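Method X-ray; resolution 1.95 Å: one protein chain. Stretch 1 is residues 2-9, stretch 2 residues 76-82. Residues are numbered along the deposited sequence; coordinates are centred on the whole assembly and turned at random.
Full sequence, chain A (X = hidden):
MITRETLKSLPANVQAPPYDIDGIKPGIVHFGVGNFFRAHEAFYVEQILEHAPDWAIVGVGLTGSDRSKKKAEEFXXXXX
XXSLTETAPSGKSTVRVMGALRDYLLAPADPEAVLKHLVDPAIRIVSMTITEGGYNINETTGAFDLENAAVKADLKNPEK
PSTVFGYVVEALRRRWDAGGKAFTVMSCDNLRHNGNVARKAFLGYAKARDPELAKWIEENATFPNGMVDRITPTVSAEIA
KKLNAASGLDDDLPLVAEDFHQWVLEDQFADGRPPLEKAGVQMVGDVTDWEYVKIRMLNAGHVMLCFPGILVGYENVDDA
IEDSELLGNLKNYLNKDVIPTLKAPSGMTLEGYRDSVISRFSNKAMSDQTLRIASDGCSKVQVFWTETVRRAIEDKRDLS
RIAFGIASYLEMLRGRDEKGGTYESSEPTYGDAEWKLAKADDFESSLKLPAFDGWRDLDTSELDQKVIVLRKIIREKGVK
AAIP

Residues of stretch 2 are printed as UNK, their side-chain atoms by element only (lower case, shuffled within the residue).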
# COMPACT_ATOMS: atom_id res chain seq x y z
N ILE A 2 21.79 12.26 19.94
CA ILE A 2 21.69 10.96 19.30
C ILE A 2 20.58 10.14 19.95
O ILE A 2 20.23 10.37 21.11
CB ILE A 2 23.02 10.18 19.39
CG1 ILE A 2 24.17 11.05 18.87
CG2 ILE A 2 22.93 8.90 18.55
CD1 ILE A 2 25.52 10.37 18.90
N THR A 3 20.03 9.19 19.21
CA THR A 3 18.95 8.35 19.72
C THR A 3 19.48 7.06 20.33
O THR A 3 20.06 6.22 19.64
CB THR A 3 17.94 7.98 18.62
OG1 THR A 3 17.40 9.18 18.04
CG2 THR A 3 16.80 7.15 19.19
N ARG A 4 19.28 6.90 21.64
CA ARG A 4 19.72 5.71 22.35
C ARG A 4 18.76 5.34 23.47
O ARG A 4 17.97 6.17 23.92
CB ARG A 4 21.13 5.92 22.92
CG ARG A 4 22.25 5.68 21.92
CD ARG A 4 23.62 5.77 22.57
NE ARG A 4 24.09 7.15 22.69
CZ ARG A 4 24.58 7.87 21.68
NH1 ARG A 4 24.67 7.34 20.47
NH2 ARG A 4 24.99 9.11 21.89
N GLU A 5 18.82 4.09 23.90
CA GLU A 5 17.95 3.60 24.96
C GLU A 5 18.07 4.44 26.23
O GLU A 5 17.08 4.74 26.88
CB GLU A 5 18.30 2.14 25.27
CG GLU A 5 17.36 1.46 26.25
CD GLU A 5 17.68 -0.02 26.41
OE1 GLU A 5 18.81 -0.35 26.82
OE2 GLU A 5 16.79 -0.86 26.11
N THR A 6 19.30 4.83 26.57
CA THR A 6 19.55 5.62 27.77
C THR A 6 19.31 7.11 27.53
O THR A 6 18.83 7.82 28.41
CB THR A 6 21.00 5.43 28.26
OG1 THR A 6 21.33 4.04 28.25
CG2 THR A 6 21.15 5.96 29.68
N LEU A 7 19.63 7.57 26.32
CA LEU A 7 19.47 8.97 25.97
C LEU A 7 18.04 9.33 25.60
O LEU A 7 17.81 10.13 24.70
CB LEU A 7 20.40 9.33 24.80
CG LEU A 7 21.90 9.24 25.07
CD1 LEU A 7 22.66 9.63 23.82
CD2 LEU A 7 22.28 10.16 26.23
N LYS A 8 17.08 8.75 26.31
CA LYS A 8 15.67 9.03 26.04
C LYS A 8 15.14 10.26 26.77
O LYS A 8 14.03 10.25 27.30
CB LYS A 8 14.80 7.82 26.38
CG LYS A 8 14.78 6.78 25.29
CD LYS A 8 13.73 5.73 25.54
CE LYS A 8 13.46 4.92 24.29
NZ LYS A 8 13.02 5.81 23.17
N SER A 9 15.96 11.31 26.81
CA SER A 9 15.59 12.57 27.43
C SER A 9 15.35 13.54 26.27
O SER A 9 15.92 14.63 26.22
CB SER A 9 16.73 13.09 28.32
OG SER A 9 17.04 12.17 29.35
N UNK A 76 20.90 -1.39 15.37
CA UNK A 76 21.43 -1.87 16.65
C UNK A 76 22.11 -0.73 17.41
O UNK A 76 22.03 -0.66 18.64
c UNK A 76 21.82 -4.24 15.75
c UNK A 76 22.43 -3.00 16.41
c UNK A 76 21.53 -5.54 17.90
n UNK A 76 20.60 -6.31 18.78
c UNK A 76 20.83 -4.95 16.68
N UNK A 77 22.76 0.17 16.69
CA UNK A 77 23.45 1.30 17.31
C UNK A 77 22.50 2.21 18.09
O UNK A 77 22.87 2.79 19.11
c UNK A 77 24.20 2.11 16.25
N UNK A 78 21.27 2.33 17.60
CA UNK A 78 20.28 3.17 18.27
C UNK A 78 19.29 2.34 19.08
O UNK A 78 18.19 2.80 19.37
c UNK A 78 19.52 4.02 17.25
c UNK A 78 19.60 5.87 15.54
o UNK A 78 20.15 6.77 14.90
c UNK A 78 20.37 5.08 16.58
n UNK A 78 18.32 5.55 15.37
N UNK A 79 19.71 1.13 19.44
CA UNK A 79 18.86 0.22 20.21
C UNK A 79 17.56 -0.04 19.47
O UNK A 79 16.51 -0.25 20.08
c UNK A 79 18.57 0.79 21.60
o UNK A 79 20.32 -0.33 22.77
o UNK A 79 20.22 1.85 22.97
c UNK A 79 19.79 0.77 22.51
N UNK A 80 17.65 -0.02 18.14
CA UNK A 80 16.52 -0.23 17.24
C UNK A 80 15.46 0.86 17.31
O UNK A 80 14.39 0.74 16.72
s UNK A 80 16.91 -2.98 16.86
c UNK A 80 15.89 -1.61 17.48
N UNK A 81 15.77 1.93 18.04
CA UNK A 81 14.85 3.07 18.18
C UNK A 81 15.00 3.98 16.97
O UNK A 81 16.10 4.13 16.43
c UNK A 81 15.04 3.25 20.82
c UNK A 81 15.82 4.10 21.82
c UNK A 81 13.57 3.16 21.22
c UNK A 81 15.19 3.88 19.43
N UNK A 82 13.91 4.60 16.54
CA UNK A 82 13.94 5.52 15.41
C UNK A 82 12.84 6.56 15.57
O UNK A 82 11.89 6.35 16.33
o UNK A 82 8.86 1.94 13.67
c UNK A 82 13.77 4.77 14.08
c UNK A 82 12.48 4.01 13.95
c UNK A 82 10.05 2.62 13.76
c UNK A 82 11.14 2.03 14.38
c UNK A 82 11.37 4.59 13.33
c UNK A 82 10.16 3.90 13.23
c UNK A 82 12.35 2.73 14.48

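Position 76 lies in the last turn of a helix that begins earlier in the chain. Its side chain is an unbranched row of four carbons ending in a nitrogen, and it stays 9.9 Å or more from stretch 1. Four carbons capped by one nitrogen make a lysine. Lys76 takes no part in the contact; its NZ is hydrogen-bonded elsewhere in the structure, and its carbonyl O accepts a hydrogen bond from the N of position 79, at 3.0 Å.

Position 77 carries a single side-chain carbon, which points sideways and makes no contact with stretch 1. A lone CB identifies alanine. Its carbonyl does the touching, with Ala77 O 4.1 Å from Arg4 CG.

At position 78 the chain leaves helical geometry. Three carbons extend from CA, the third bearing one oxygen and one nitrogen, and the second of them lies against the backbone oxygen of Thr3. A planar end of this kind could by shape alone be a carboxylate, but the nitrogen makes it an amide, and three carbons make it glutamine rather than asparagine. Gln78 CG is 3.3 Å from Thr3 O, and Gln78 CA approaches the same oxygen at 3.4 Å in a CA-H...O contact. Within its own stretch Gln78 NE2 donates to the backbone O of position 81 at 2.8 Å, and both ends of the amide also find partners elsewhere in the structure.

Position 79 has two side-chain carbons, the second carrying two oxygens. One oxygen reaches the backbone nitrogen of Glu5. A carboxylate one carbon beyond CB is aspartate. Asp79 OD2 accepts a hydrogen bond from Glu5 N at 2.8 Å, with an angle of 157° at the hydrogen. The same oxygen lies 3.0 Å from Glu5 CB, while the acidic groups come fairly close, Glu5 OE1 being 4.3 Å from Asp79 OD1.

Position 80 bears one carbon followed by sulfur, out of reach of stretch 1: the side chain of cysteine. Cys80 is buried; with Asp79 it occupies the centre of a type I' turn, and both have positive phi.

Position 81 has four side-chain carbons, forked at the second; its CA-to-CB bond points toward stretch 1, and its carbons pack on Thr3, the backbone of Arg4 and the end of Lys8. This is leucine. Leu81 CB meets Thr3 CG2 at 3.7 Å, CD1 lies 3.6 Å from Arg4 C, and CD2 is 3.3 Å from Lys8 NZ. Its N closes the turn by bonding to Gln78 O at 2.9 Å.

Position 82 shows one carbon leading to a six-carbon ring with an oxygen attached; it points away, and the side chain remains 6.4 Å from stretch 1. It is tyrosine, Tyr82.

The contact is small, burying 375 Å² over both sides, and rests on the turn from Gln78 to Leu81. The turn offers an aspartate carboxylate to the backbone N-H of Glu5, the one hydrogen bond between the stretches, and sets Leu81 against Thr3, Arg4 and Lys8. Packing supplies the remainder, at some polar cost: Thr3 O and Lys8 NZ are buried without a hydrogen-bonding partner.

Stretch 2 (76-82) KAQDCLY
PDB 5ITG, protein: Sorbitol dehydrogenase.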